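Local coordinates for orotidine 5'-phosphate decarboxylase (Methanocaldococcus jannaschii, PDB 4LUI), which probably catalyses the decarboxylation of orotidine 5'-monophosphate to UMP, the last step of de novo UMP synthesis, as a homodimeric TIM-barrel enzyme, at residues 24-29 and 37-42; 49-54 and 207-212; 63-68 and 74-79; 115-120 and 126-131; 170-175 and 181-186. All coordinates share one frame; numbering follows the deposited sequence.

Contact 1 of 5, residues 24-29 and 37-42; sequences LMLALD and LKIVED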
# COMPACT_ATOMS: atom_id res chain seq x y z
N LEU B 24 -2.89 -13.12 20.19
CA LEU B 24 -1.77 -12.19 20.18
C LEU B 24 -1.11 -12.17 18.81
O LEU B 24 -0.65 -13.20 18.31
CB LEU B 24 -0.75 -12.58 21.26
CG LEU B 24 0.56 -11.78 21.26
CD1 LEU B 24 0.28 -10.30 21.55
CD2 LEU B 24 1.51 -12.36 22.31
N MET B 25 -1.08 -10.99 18.19
CA MET B 25 -0.49 -10.82 16.87
C MET B 25 0.76 -9.98 17.00
O MET B 25 0.70 -8.86 17.49
CB MET B 25 -1.48 -10.15 15.91
CG MET B 25 -0.90 -9.92 14.51
SD MET B 25 -2.08 -9.09 13.42
CE MET B 25 -3.32 -10.36 13.25
N LEU B 26 1.89 -10.52 16.55
CA LEU B 26 3.14 -9.78 16.57
C LEU B 26 3.28 -8.93 15.31
O LEU B 26 3.21 -9.47 14.20
CB LEU B 26 4.34 -10.74 16.67
CG LEU B 26 5.74 -10.11 16.49
CD1 LEU B 26 6.00 -9.07 17.58
CD2 LEU B 26 6.84 -11.17 16.47
N ALA B 27 3.47 -7.62 15.47
CA ALA B 27 3.80 -6.76 14.34
C ALA B 27 5.31 -6.82 14.15
O ALA B 27 6.07 -6.19 14.90
CB ALA B 27 3.32 -5.30 14.57
N LEU B 28 5.75 -7.60 13.17
CA LEU B 28 7.16 -7.92 13.03
C LEU B 28 7.84 -6.87 12.17
O LEU B 28 8.26 -7.14 11.04
CB LEU B 28 7.33 -9.31 12.42
CG LEU B 28 8.76 -9.85 12.33
CD1 LEU B 28 9.43 -9.84 13.69
CD2 LEU B 28 8.75 -11.24 11.74
N ASP B 29 7.94 -5.66 12.70
CA ASP B 29 8.39 -4.52 11.91
C ASP B 29 9.90 -4.31 12.05
O ASP B 29 10.37 -3.33 12.63
CB ASP B 29 7.61 -3.28 12.32
CG ASP B 29 6.13 -3.41 12.02
OD1 ASP B 29 5.77 -4.11 11.04
OD2 ASP B 29 5.32 -2.84 12.78
N LEU B 37 13.74 -13.60 11.15
CA LEU B 37 13.65 -15.05 11.29
C LEU B 37 14.04 -15.48 12.71
O LEU B 37 13.47 -16.43 13.25
CB LEU B 37 14.52 -15.74 10.25
CG LEU B 37 13.94 -15.64 8.83
CD1 LEU B 37 14.86 -16.27 7.79
CD2 LEU B 37 12.54 -16.25 8.76
N LYS B 38 15.01 -14.79 13.30
CA LYS B 38 15.43 -15.08 14.66
C LYS B 38 14.27 -14.86 15.63
O LYS B 38 14.00 -15.68 16.50
CB LYS B 38 16.61 -14.21 15.08
CG LYS B 38 17.05 -14.49 16.51
CD LYS B 38 18.12 -13.50 17.01
CE LYS B 38 19.47 -13.73 16.32
NZ LYS B 38 19.98 -15.11 16.52
N ILE B 39 13.57 -13.75 15.45
CA ILE B 39 12.47 -13.40 16.34
C ILE B 39 11.32 -14.38 16.21
O ILE B 39 10.77 -14.83 17.22
CB ILE B 39 11.99 -11.98 16.07
CG1 ILE B 39 13.08 -10.98 16.48
CG2 ILE B 39 10.68 -11.71 16.82
CD1 ILE B 39 12.89 -9.61 15.86
N VAL B 40 10.95 -14.71 14.98
CA VAL B 40 9.87 -15.67 14.74
C VAL B 40 10.12 -17.00 15.45
O VAL B 40 9.25 -17.52 16.15
CB VAL B 40 9.63 -15.91 13.24
CG1 VAL B 40 8.69 -17.08 13.03
CG2 VAL B 40 9.07 -14.66 12.58
N GLU B 41 11.32 -17.55 15.28
CA GLU B 41 11.68 -18.80 15.93
C GLU B 41 11.56 -18.68 17.45
O GLU B 41 11.14 -19.61 18.13
CB GLU B 41 13.11 -19.21 15.55
CG GLU B 41 13.66 -20.40 16.34
CD GLU B 41 13.12 -21.73 15.86
OE1 GLU B 41 12.35 -21.74 14.87
OE2 GLU B 41 13.47 -22.77 16.46
N ASP B 42 11.92 -17.51 17.96
CA ASP B 42 11.99 -17.30 19.41
C ASP B 42 10.59 -17.15 20.04
O ASP B 42 10.38 -17.61 21.17
CB ASP B 42 12.85 -16.06 19.72
CG ASP B 42 13.62 -16.20 21.03
OD1 ASP B 42 14.05 -17.33 21.36
OD2 ASP B 42 13.81 -15.18 21.73

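Contact 2 of 5, residues 49-54 and 207-212; sequences AIKVGY and YVIVGR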
# COMPACT_ATOMS: atom_id res chain seq x y z
N ALA B 49 -0.32 -15.07 15.80
CA ALA B 49 -0.21 -14.59 14.42
C ALA B 49 1.00 -13.68 14.26
O ALA B 49 1.46 -13.07 15.22
CB ALA B 49 -1.48 -13.84 14.01
N ILE B 50 1.50 -13.59 13.04
CA ILE B 50 2.61 -12.70 12.72
C ILE B 50 2.18 -11.79 11.58
O ILE B 50 1.70 -12.28 10.55
CB ILE B 50 3.87 -13.48 12.32
CG1 ILE B 50 4.32 -14.39 13.48
CG2 ILE B 50 5.00 -12.52 11.92
CD1 ILE B 50 5.44 -15.32 13.14
N LYS B 51 2.34 -10.48 11.77
CA LYS B 51 1.97 -9.49 10.76
C LYS B 51 3.25 -8.89 10.16
O LYS B 51 4.11 -8.38 10.89
CB LYS B 51 1.09 -8.39 11.39
CG LYS B 51 0.53 -7.35 10.41
CD LYS B 51 -0.44 -6.36 11.07
CE LYS B 51 0.27 -5.34 11.96
NZ LYS B 51 1.13 -4.40 11.19
N VAL B 52 3.36 -8.95 8.84
CA VAL B 52 4.53 -8.42 8.16
C VAL B 52 4.10 -7.32 7.20
O VAL B 52 3.01 -7.37 6.62
CB VAL B 52 5.31 -9.50 7.40
CG1 VAL B 52 5.92 -10.53 8.38
CG2 VAL B 52 4.44 -10.17 6.36
N GLY B 53 4.96 -6.31 7.05
CA GLY B 53 4.63 -5.20 6.17
C GLY B 53 5.61 -5.05 5.03
O GLY B 53 6.57 -5.80 4.91
N TYR B 54 5.38 -4.03 4.20
CA TYR B 54 6.26 -3.76 3.08
C TYR B 54 7.74 -3.47 3.37
O TYR B 54 8.60 -3.87 2.60
CB TYR B 54 5.67 -2.65 2.20
CG TYR B 54 4.59 -3.15 1.24
CD1 TYR B 54 4.83 -4.25 0.42
CD2 TYR B 54 3.37 -2.51 1.15
CE1 TYR B 54 3.89 -4.70 -0.46
CE2 TYR B 54 2.40 -2.96 0.24
CZ TYR B 54 2.68 -4.06 -0.55
OH TYR B 54 1.75 -4.56 -1.45
N TYR B 207 -7.95 -9.96 17.75
CA TYR B 207 -6.50 -10.00 17.94
C TYR B 207 -6.04 -8.69 18.57
O TYR B 207 -6.54 -7.62 18.23
CB TYR B 207 -5.76 -10.10 16.60
CG TYR B 207 -6.05 -11.29 15.72
CD1 TYR B 207 -7.26 -11.38 15.01
CD2 TYR B 207 -5.10 -12.29 15.54
CE1 TYR B 207 -7.51 -12.46 14.18
CE2 TYR B 207 -5.35 -13.37 14.70
CZ TYR B 207 -6.56 -13.44 14.02
OH TYR B 207 -6.82 -14.51 13.19
N VAL B 208 -5.07 -8.78 19.48
CA VAL B 208 -4.36 -7.59 19.91
C VAL B 208 -2.96 -7.62 19.33
O VAL B 208 -2.32 -8.67 19.27
CB VAL B 208 -4.30 -7.43 21.46
CG1 VAL B 208 -5.67 -7.06 22.01
CG2 VAL B 208 -3.76 -8.70 22.12
N ILE B 209 -2.50 -6.46 18.89
CA ILE B 209 -1.19 -6.33 18.26
C ILE B 209 -0.17 -5.82 19.27
O ILE B 209 -0.42 -4.86 20.00
CB ILE B 209 -1.21 -5.32 17.12
CG1 ILE B 209 -2.26 -5.68 16.07
CG2 ILE B 209 0.16 -5.22 16.46
CD1 ILE B 209 -2.47 -4.56 15.06
N VAL B 210 0.99 -6.45 19.29
CA VAL B 210 2.16 -5.94 20.01
C VAL B 210 3.31 -5.93 19.02
O VAL B 210 3.46 -6.87 18.24
CB VAL B 210 2.49 -6.80 21.24
CG1 VAL B 210 3.75 -6.30 21.94
CG2 VAL B 210 1.31 -6.82 22.21
N GLY B 211 4.10 -4.87 19.05
CA GLY B 211 5.19 -4.72 18.09
C GLY B 211 6.54 -4.54 18.76
O GLY B 211 7.16 -5.51 19.22
N ARG B 212 6.99 -3.29 18.82
CA ARG B 212 8.36 -2.98 19.23
C ARG B 212 8.74 -3.49 20.62
O ARG B 212 9.90 -3.79 20.87
CB ARG B 212 8.65 -1.47 19.12
CG ARG B 212 7.67 -0.59 19.87
CD ARG B 212 7.99 0.90 19.67
NE ARG B 212 9.32 1.22 20.20
CZ ARG B 212 9.73 2.44 20.53
NH1 ARG B 212 8.91 3.48 20.38
NH2 ARG B 212 10.95 2.63 21.01

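Contact 3 of 5, residues 63-68 and 74-79; sequences EIIKEI and KEVIAD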
# COMPACT_ATOMS: atom_id res chain seq x y z
N GLU B 63 9.68 -14.19 -0.61
CA GLU B 63 10.41 -15.34 -0.08
C GLU B 63 10.42 -15.32 1.45
O GLU B 63 10.34 -16.37 2.08
CB GLU B 63 11.85 -15.41 -0.63
CG GLU B 63 12.78 -14.27 -0.21
CD GLU B 63 13.45 -14.50 1.14
OE1 GLU B 63 13.95 -13.52 1.74
OE2 GLU B 63 13.47 -15.66 1.60
N ILE B 64 10.48 -14.13 2.05
CA ILE B 64 10.55 -14.03 3.51
C ILE B 64 9.26 -14.52 4.17
O ILE B 64 9.29 -15.09 5.25
CB ILE B 64 10.94 -12.59 3.99
CG1 ILE B 64 11.23 -12.57 5.49
CG2 ILE B 64 9.85 -11.58 3.66
CD1 ILE B 64 12.30 -13.56 5.92
N ILE B 65 8.12 -14.30 3.52
CA ILE B 65 6.85 -14.81 4.03
C ILE B 65 6.84 -16.34 4.01
O ILE B 65 6.41 -16.98 4.97
CB ILE B 65 5.68 -14.27 3.19
CG1 ILE B 65 5.71 -12.74 3.17
CG2 ILE B 65 4.34 -14.79 3.75
CD1 ILE B 65 4.61 -12.12 2.33
N LYS B 66 7.32 -16.90 2.90
CA LYS B 66 7.48 -18.36 2.76
C LYS B 66 8.35 -18.91 3.88
O LYS B 66 8.01 -19.92 4.50
CB LYS B 66 8.11 -18.70 1.40
CG LYS B 66 8.40 -20.19 1.19
CD LYS B 66 8.95 -20.49 -0.22
CE LYS B 66 10.36 -19.94 -0.43
NZ LYS B 66 11.01 -20.45 -1.68
N GLU B 67 9.47 -18.24 4.15
CA GLU B 67 10.43 -18.72 5.14
C GLU B 67 9.85 -18.64 6.54
O GLU B 67 10.09 -19.52 7.37
CB GLU B 67 11.73 -17.93 5.07
CG GLU B 67 12.55 -18.17 3.83
CD GLU B 67 13.00 -19.62 3.69
OE1 GLU B 67 13.47 -20.20 4.69
OE2 GLU B 67 12.87 -20.18 2.58
N ILE B 68 9.12 -17.56 6.81
CA ILE B 68 8.46 -17.37 8.10
C ILE B 68 7.47 -18.52 8.30
O ILE B 68 7.29 -19.01 9.42
CB ILE B 68 7.78 -15.97 8.20
CG1 ILE B 68 8.84 -14.89 8.43
CG2 ILE B 68 6.77 -15.93 9.34
CD1 ILE B 68 8.32 -13.47 8.38
N LYS B 74 2.24 -20.69 12.38
CA LYS B 74 1.18 -19.80 12.82
C LYS B 74 0.76 -18.90 11.66
O LYS B 74 1.45 -18.80 10.64
CB LYS B 74 1.64 -18.94 14.01
CG LYS B 74 2.09 -19.74 15.26
CD LYS B 74 0.90 -20.31 16.01
CE LYS B 74 1.34 -21.21 17.17
NZ LYS B 74 1.76 -20.45 18.38
N GLU B 75 -0.39 -18.26 11.83
CA GLU B 75 -1.00 -17.42 10.81
C GLU B 75 -0.12 -16.23 10.45
O GLU B 75 0.32 -15.50 11.33
CB GLU B 75 -2.33 -16.92 11.37
CG GLU B 75 -3.11 -16.01 10.47
CD GLU B 75 -4.46 -15.69 11.06
OE1 GLU B 75 -4.54 -15.45 12.29
OE2 GLU B 75 -5.45 -15.72 10.30
N VAL B 76 0.13 -16.02 9.16
CA VAL B 76 0.92 -14.86 8.73
C VAL B 76 0.05 -13.90 7.92
O VAL B 76 -0.55 -14.29 6.92
CB VAL B 76 2.15 -15.27 7.90
CG1 VAL B 76 2.88 -14.04 7.34
CG2 VAL B 76 3.08 -16.12 8.76
N ILE B 77 -0.02 -12.65 8.37
CA ILE B 77 -0.87 -11.63 7.76
C ILE B 77 -0.01 -10.57 7.11
O ILE B 77 0.91 -10.05 7.72
CB ILE B 77 -1.75 -10.93 8.82
CG1 ILE B 77 -2.64 -11.95 9.55
CG2 ILE B 77 -2.59 -9.81 8.19
CD1 ILE B 77 -3.43 -12.85 8.63
N ALA B 78 -0.30 -10.25 5.85
CA ALA B 78 0.46 -9.24 5.12
C ALA B 78 -0.21 -7.88 5.22
O ALA B 78 -1.29 -7.67 4.65
CB ALA B 78 0.64 -9.64 3.68
N ASP B 79 0.42 -6.97 5.95
CA ASP B 79 -0.16 -5.65 6.16
C ASP B 79 0.30 -4.75 5.02
O ASP B 79 1.23 -3.95 5.16
CB ASP B 79 0.28 -5.10 7.52
CG ASP B 79 -0.46 -3.84 7.91
OD1 ASP B 79 -1.31 -3.36 7.12
OD2 ASP B 79 -0.19 -3.32 9.02

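Contact 4 of 5, residues 115-120 and 126-131; sequences KAVQDV and KKVIMV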
# COMPACT_ATOMS: atom_id res chain seq x y z
N LYS B 115 -13.52 -6.36 -3.11
CA LYS B 115 -14.04 -7.60 -3.69
C LYS B 115 -13.00 -8.34 -4.53
O LYS B 115 -12.92 -9.57 -4.49
CB LYS B 115 -15.28 -7.30 -4.53
CG LYS B 115 -16.56 -7.08 -3.73
CD LYS B 115 -17.74 -6.81 -4.67
CE LYS B 115 -19.09 -6.96 -3.98
NZ LYS B 115 -19.33 -8.36 -3.53
N ALA B 116 -12.20 -7.60 -5.28
CA ALA B 116 -11.15 -8.20 -6.10
C ALA B 116 -10.18 -9.02 -5.25
O ALA B 116 -9.78 -10.12 -5.63
CB ALA B 116 -10.40 -7.13 -6.89
N VAL B 117 -9.81 -8.48 -4.10
CA VAL B 117 -8.95 -9.21 -3.17
C VAL B 117 -9.69 -10.40 -2.56
O VAL B 117 -9.15 -11.51 -2.50
CB VAL B 117 -8.44 -8.30 -2.06
CG1 VAL B 117 -7.55 -9.07 -1.11
CG2 VAL B 117 -7.66 -7.15 -2.68
N GLN B 118 -10.94 -10.18 -2.14
CA GLN B 118 -11.76 -11.26 -1.58
C GLN B 118 -11.92 -12.44 -2.53
O GLN B 118 -11.85 -13.60 -2.10
CB GLN B 118 -13.15 -10.72 -1.23
CG GLN B 118 -13.17 -9.82 -0.02
CD GLN B 118 -14.59 -9.46 0.33
OE1 GLN B 118 -15.23 -8.68 -0.37
NE2 GLN B 118 -15.12 -10.06 1.40
N ASP B 119 -12.13 -12.15 -3.80
CA ASP B 119 -12.33 -13.21 -4.78
C ASP B 119 -11.11 -14.13 -4.87
O ASP B 119 -11.25 -15.35 -5.00
CB ASP B 119 -12.70 -12.63 -6.15
CG ASP B 119 -14.13 -12.07 -6.18
OD1 ASP B 119 -14.87 -12.25 -5.19
OD2 ASP B 119 -14.50 -11.46 -7.20
N VAL B 120 -9.92 -13.54 -4.77
CA VAL B 120 -8.69 -14.33 -4.76
C VAL B 120 -8.59 -15.13 -3.47
O VAL B 120 -8.31 -16.34 -3.50
CB VAL B 120 -7.44 -13.41 -4.87
CG1 VAL B 120 -6.14 -14.20 -4.62
CG2 VAL B 120 -7.41 -12.73 -6.22
N LYS B 126 -8.33 -18.17 2.31
CA LYS B 126 -7.50 -17.25 3.07
C LYS B 126 -8.29 -15.98 3.37
O LYS B 126 -9.42 -15.82 2.91
CB LYS B 126 -6.17 -17.00 2.35
CG LYS B 126 -5.28 -18.26 2.41
CD LYS B 126 -3.97 -18.10 1.68
CE LYS B 126 -3.06 -19.28 2.01
NZ LYS B 126 -1.72 -19.15 1.40
N LYS B 127 -7.70 -15.10 4.19
CA LYS B 127 -8.43 -13.99 4.78
C LYS B 127 -8.18 -12.63 4.13
O LYS B 127 -7.06 -12.30 3.71
CB LYS B 127 -8.09 -13.87 6.27
CG LYS B 127 -8.51 -15.05 7.12
CD LYS B 127 -8.11 -14.80 8.57
CE LYS B 127 -8.47 -15.97 9.45
NZ LYS B 127 -7.98 -15.73 10.83
N VAL B 128 -9.24 -11.83 4.10
CA VAL B 128 -9.15 -10.41 3.75
C VAL B 128 -9.57 -9.57 4.96
O VAL B 128 -10.60 -9.82 5.58
CB VAL B 128 -10.05 -10.09 2.56
CG1 VAL B 128 -9.97 -8.59 2.20
CG2 VAL B 128 -9.67 -10.95 1.39
N ILE B 129 -8.75 -8.58 5.29
CA ILE B 129 -8.94 -7.79 6.49
C ILE B 129 -8.98 -6.33 6.05
O ILE B 129 -8.10 -5.88 5.33
CB ILE B 129 -7.75 -8.01 7.44
CG1 ILE B 129 -7.71 -9.48 7.91
CG2 ILE B 129 -7.78 -7.04 8.60
CD1 ILE B 129 -6.33 -9.94 8.38
N MET B 130 -10.02 -5.60 6.43
CA MET B 130 -10.15 -4.21 5.96
C MET B 130 -9.76 -3.20 7.03
O MET B 130 -10.22 -3.28 8.17
CB MET B 130 -11.60 -3.93 5.53
CG MET B 130 -11.78 -2.50 5.00
SD MET B 130 -13.51 -2.03 4.79
CE MET B 130 -14.02 -3.34 3.69
N VAL B 131 -8.92 -2.23 6.65
CA VAL B 131 -8.68 -1.09 7.52
C VAL B 131 -9.91 -0.19 7.50
O VAL B 131 -10.28 0.33 6.45
CB VAL B 131 -7.52 -0.22 7.01
CG1 VAL B 131 -7.32 0.97 7.94
CG2 VAL B 131 -6.25 -1.03 6.93

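Contact 5 of 5, residues 170-175 and 181-186; sequences ERLKEI and LPVITP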
# COMPACT_ATOMS: atom_id res chain seq x y z
N GLU B 170 -14.23 3.27 24.35
CA GLU B 170 -15.63 3.52 24.02
C GLU B 170 -15.83 3.51 22.51
O GLU B 170 -16.86 3.06 22.01
CB GLU B 170 -16.09 4.85 24.62
CG GLU B 170 -16.02 4.92 26.15
CD GLU B 170 -14.67 5.39 26.69
OE1 GLU B 170 -13.70 5.48 25.91
OE2 GLU B 170 -14.59 5.67 27.90
N ARG B 171 -14.83 4.00 21.78
CA ARG B 171 -14.89 4.02 20.32
C ARG B 171 -14.71 2.62 19.74
O ARG B 171 -15.37 2.24 18.76
CB ARG B 171 -13.85 4.98 19.75
CG ARG B 171 -13.74 4.98 18.24
CD ARG B 171 -15.03 5.48 17.57
NE ARG B 171 -14.95 5.25 16.13
CZ ARG B 171 -15.99 5.25 15.30
NH1 ARG B 171 -17.22 5.48 15.76
NH2 ARG B 171 -15.80 5.02 14.01
N LEU B 172 -13.82 1.84 20.34
CA LEU B 172 -13.61 0.45 19.93
C LEU B 172 -14.91 -0.35 20.07
O LEU B 172 -15.29 -1.12 19.18
CB LEU B 172 -12.48 -0.19 20.75
CG LEU B 172 -12.06 -1.61 20.37
CD1 LEU B 172 -11.63 -1.69 18.91
CD2 LEU B 172 -10.92 -2.07 21.27
N LYS B 173 -15.62 -0.14 21.17
CA LYS B 173 -16.90 -0.80 21.38
C LYS B 173 -17.90 -0.43 20.27
O LYS B 173 -18.62 -1.29 19.77
CB LYS B 173 -17.46 -0.45 22.76
CG LYS B 173 -18.76 -1.16 23.10
CD LYS B 173 -19.16 -0.90 24.54
CE LYS B 173 -20.42 -1.68 24.92
NZ LYS B 173 -21.64 -1.13 24.27
N GLU B 174 -17.92 0.83 19.88
CA GLU B 174 -18.82 1.27 18.82
C GLU B 174 -18.48 0.60 17.49
O GLU B 174 -19.37 0.18 16.74
CB GLU B 174 -18.77 2.80 18.67
CG GLU B 174 -19.35 3.53 19.85
CD GLU B 174 -19.14 5.04 19.77
OE1 GLU B 174 -18.14 5.47 19.17
OE2 GLU B 174 -19.98 5.78 20.31
N ILE B 175 -17.19 0.51 17.20
CA ILE B 175 -16.72 -0.14 15.98
C ILE B 175 -17.14 -1.62 15.92
O ILE B 175 -17.68 -2.06 14.91
CB ILE B 175 -15.19 0.02 15.83
CG1 ILE B 175 -14.83 1.50 15.68
CG2 ILE B 175 -14.69 -0.75 14.64
CD1 ILE B 175 -13.35 1.78 15.93
N LEU B 181 -17.67 -7.95 13.33
CA LEU B 181 -16.61 -8.78 12.78
C LEU B 181 -15.45 -8.79 13.76
O LEU B 181 -15.34 -7.88 14.59
CB LEU B 181 -16.12 -8.19 11.46
CG LEU B 181 -17.10 -8.30 10.30
CD1 LEU B 181 -16.66 -7.43 9.15
CD2 LEU B 181 -17.23 -9.76 9.87
N PRO B 182 -14.57 -9.79 13.66
CA PRO B 182 -13.31 -9.73 14.42
C PRO B 182 -12.54 -8.44 14.17
O PRO B 182 -12.52 -7.92 13.05
CB PRO B 182 -12.52 -10.92 13.87
CG PRO B 182 -13.59 -11.91 13.49
CD PRO B 182 -14.69 -11.05 12.90
N VAL B 183 -11.92 -7.92 15.23
CA VAL B 183 -11.14 -6.70 15.16
C VAL B 183 -9.71 -7.04 15.52
O VAL B 183 -9.45 -7.87 16.41
CB VAL B 183 -11.67 -5.65 16.14
CG1 VAL B 183 -10.89 -4.35 16.00
CG2 VAL B 183 -13.13 -5.39 15.88
N ILE B 184 -8.79 -6.40 14.80
CA ILE B 184 -7.36 -6.45 15.05
C ILE B 184 -6.95 -5.05 15.50
O ILE B 184 -7.13 -4.08 14.76
CB ILE B 184 -6.62 -6.83 13.76
CG1 ILE B 184 -7.06 -8.23 13.30
CG2 ILE B 184 -5.12 -6.77 13.95
CD1 ILE B 184 -6.79 -8.50 11.82
N THR B 185 -6.45 -4.93 16.72
CA THR B 185 -6.25 -3.62 17.34
C THR B 185 -5.02 -3.64 18.26
O THR B 185 -4.65 -4.69 18.78
CB THR B 185 -7.52 -3.21 18.13
OG1 THR B 185 -7.47 -1.82 18.45
CG2 THR B 185 -7.67 -4.02 19.41
N PRO B 186 -4.37 -2.49 18.47
CA PRO B 186 -3.21 -2.55 19.37
C PRO B 186 -3.59 -2.92 20.80
O PRO B 186 -4.58 -2.43 21.32
CB PRO B 186 -2.66 -1.12 19.34
CG PRO B 186 -3.10 -0.60 18.02
CD PRO B 186 -4.47 -1.18 17.80

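Contact 1 of 5, residues 24-29 and 37-42
Leu28 lays its forked end across two side chains of the helix, one methyl for each. Its CD1 lies against the branch methyl of Ile39, with CD1 to Ile39 CG2 at 3.9 Å, and also comes to 4.1 Å from Ile39 CD1, the two side chains sliding past each other in opposite directions. The other methyl turns to Val40, where Leu28 CD2 and Val40 CG2 close to 3.5 Å, the shortest approach between the segments; here the side chains cross at about a right angle. Two residues earlier, on the strand itself, Leu26 brings CD2 to 3.9 Å from the same Ile39 CG2, so this methyl is shared by both leucines. It can be, because CG2 of Ile39 stands opposite the backbone N while CG1 lies beside that N (chi1 -68°), which turns the branch methyl to the two leucines. No hydrogen bond crosses the contact, and all four side chains are buried. Strand 23-27 and helix 33-43 open a beta-alpha-beta unit completed by strand 49-53, whose Ile50 meets Val40; Tyr215 of helix 212-215 packs on Ile39, and helix 63-72 packs on the same helix through Leu37 and Val40.

Contact 2 of 5, residues 49-54 and 207-212
Apolar contact comes first: Ala49 CB rests 4.0 Å from CE2 of the Tyr207 ring, approaching it obliquely. Further along, the aliphatic part of Lys51 meets the end of Ile209, with Lys51 CE 4.2 Å from Ile209 CD1, a loose touch. Strands 49-53 and 207-210 are not neighbours in the sheet; strand 23-27 runs between them and bonds to both, and the two side-chain pairs meet inside the closed eight-stranded parallel barrel of the TIM fold, where Met25 packs against both Tyr207 and Lys51.

No hydrogen bond joins the two segments; the polar ends of Tyr207 and Lys51 have their partners elsewhere. The Tyr207 hydroxyl is hydrogen-bonded to Glu75 OE1. Lys51 has its chain extended at first and bent at the last two torsions (chi3 74°, chi4 67°), which carries NZ to its salt bridge with Asp79. Both Lys51 and Asp79 are predicted to bind substrate, as are Gly211 and Arg212, where strand 207-210 gives way to helix 212-215.

Contact 3 of 5, residues 63-68 and 74-79
With CG1 opposite its backbone N (chi1 174°) and CG2 beside that N, Val76 holds its two methyls out as a fork, and each finds a different isoleucine of the helix. Ile65 and Ile68, one turn apart, share a conformation: CG1 lies beside the backbone N (chi1 -56° and -75°), which leaves the branch methyl CG2 as the part that meets the strand. Ile65 CG2 stands 3.9 Å from Val76 CG1, the side chains meeting at a slant. Ile68 CG2 comes to 3.7 Å from Val76 CG2, and there they cross at about a right angle. The valine therefore sits between successive turns of the helix, touched by methyl carbons alone, and no hydrogen bond joins the segments.

Ile68 also packs on Ile50 and Val52 of strand 49-53, its CD1 reaching Val52, and Ile65 packs on Tyr99 and Ala100. The alternate residues of the strand, Glu75, Ile77 and Asp79, belong to its other face; Asp79 there forms a salt bridge with Lys81, the predicted proton donor. A helix packed by aliphatic side chains on the outward face of the parallel strand that follows it is the recurring arrangement of the TIM barrel.

Contact 4 of 5, residues 115-120 and 126-131
Val128 puts both its methyls against the helix, and the way its side chain is turned decides which one goes deepest. CG1 is opposite the backbone N (chi1 179°) and CG2 beside it, and CG2 is the methyl that presses onto the helix backbone, 3.6 Å from Gln118 CA. The same CG2 lies 3.8 Å from Val117 CG1, while Val128 CG1 reaches that Val117 methyl at 4.1 Å. Val117 has the matching conformation, CG1 opposite its own N (chi1 -180°), and the two valines meet at a slant. The backbones are close here, Gln118 CA and Val128 CA being 6.0 Å apart, which lets the methyl reach the helix backbone. Helix 111-124 here returns the chain from strand 102-106 to strand 127-131, a beta-alpha-beta unit of the TIM barrel, and Val117 also packs on Ile103 and Val105 of the first strand. Exchanging Val128 for an alanine would probably open a gap beneath the helix, leaving Val117 CG1 and the backbone of Gln118 without their covering methyls.

Gln118 contributes its aliphatic part. CG lies beside the backbone N (chi1 -72°) and 3.9 Å from Val128 CG2, the two side chains crossing at about a right angle. From there the chain runs on extended past the valine, and its buried amide end is held by the hydrogen bond from NE2 to the carbonyl O of Leu157, at the end of helix 147-157.

Contact 5 of 5, residues 170-175 and 181-186
Leu172 CD1, wedged against a valine and a threonine of the strand, is the packed part of the contact: it touches Val183 CG1 at 4.0 Å and lies 4.2 Å from Thr185 OG1. Leu172 CG stands opposite the backbone N (chi1 -175°), which sends the branched end out to the strand. Leucine and valine slide past each other in opposite directions, whereas leucine and threonine reach toward each other tip to tip. The buried hydroxyl is hydrogen-bonded to Ala164 O.

Against this stands the polar, more open outer face of the helix. Glu170, Lys173 and Glu174 are exposed, and Arg171 NH1 forms a salt bridge with Glu174 OE1 at 3.5 Å, the carboxylate oxygen lying at the guanidinium edge while Ile175 CG1 covers part of one face. Arg171 also bridges to Glu133 and Asp148. Helix 169-179 links strand 161-163 to strand 183-186 as a beta-alpha-beta unit, with Ile175 packing on Ile162 and strand 207-210 hydrogen-bonded alongside Val183 and Thr185.

All five contacts are buried, but contact 2 lies nearest the centre of the chain, its own centre about 6 Å away, against 12 or 13 Å for the centres of the others. Contacts 1, 3, 4 and 5 each pack a helix on a barrel strand through aliphatic groups, with a glutamine or threonine adding its part in contacts 4 and 5; contact 2 joins side chains of two strands over the strand between them, inside the barrel. That strand, 23-27, belongs to contact 1, while contact 5 supplies the other neighbour of strand 207-210. Charge gathers inside: Glu75 of contact 3 forms a salt bridge with Lys127 of contact 4. The helices of contacts 1 and 3 also touch, through Leu37 and Ile64.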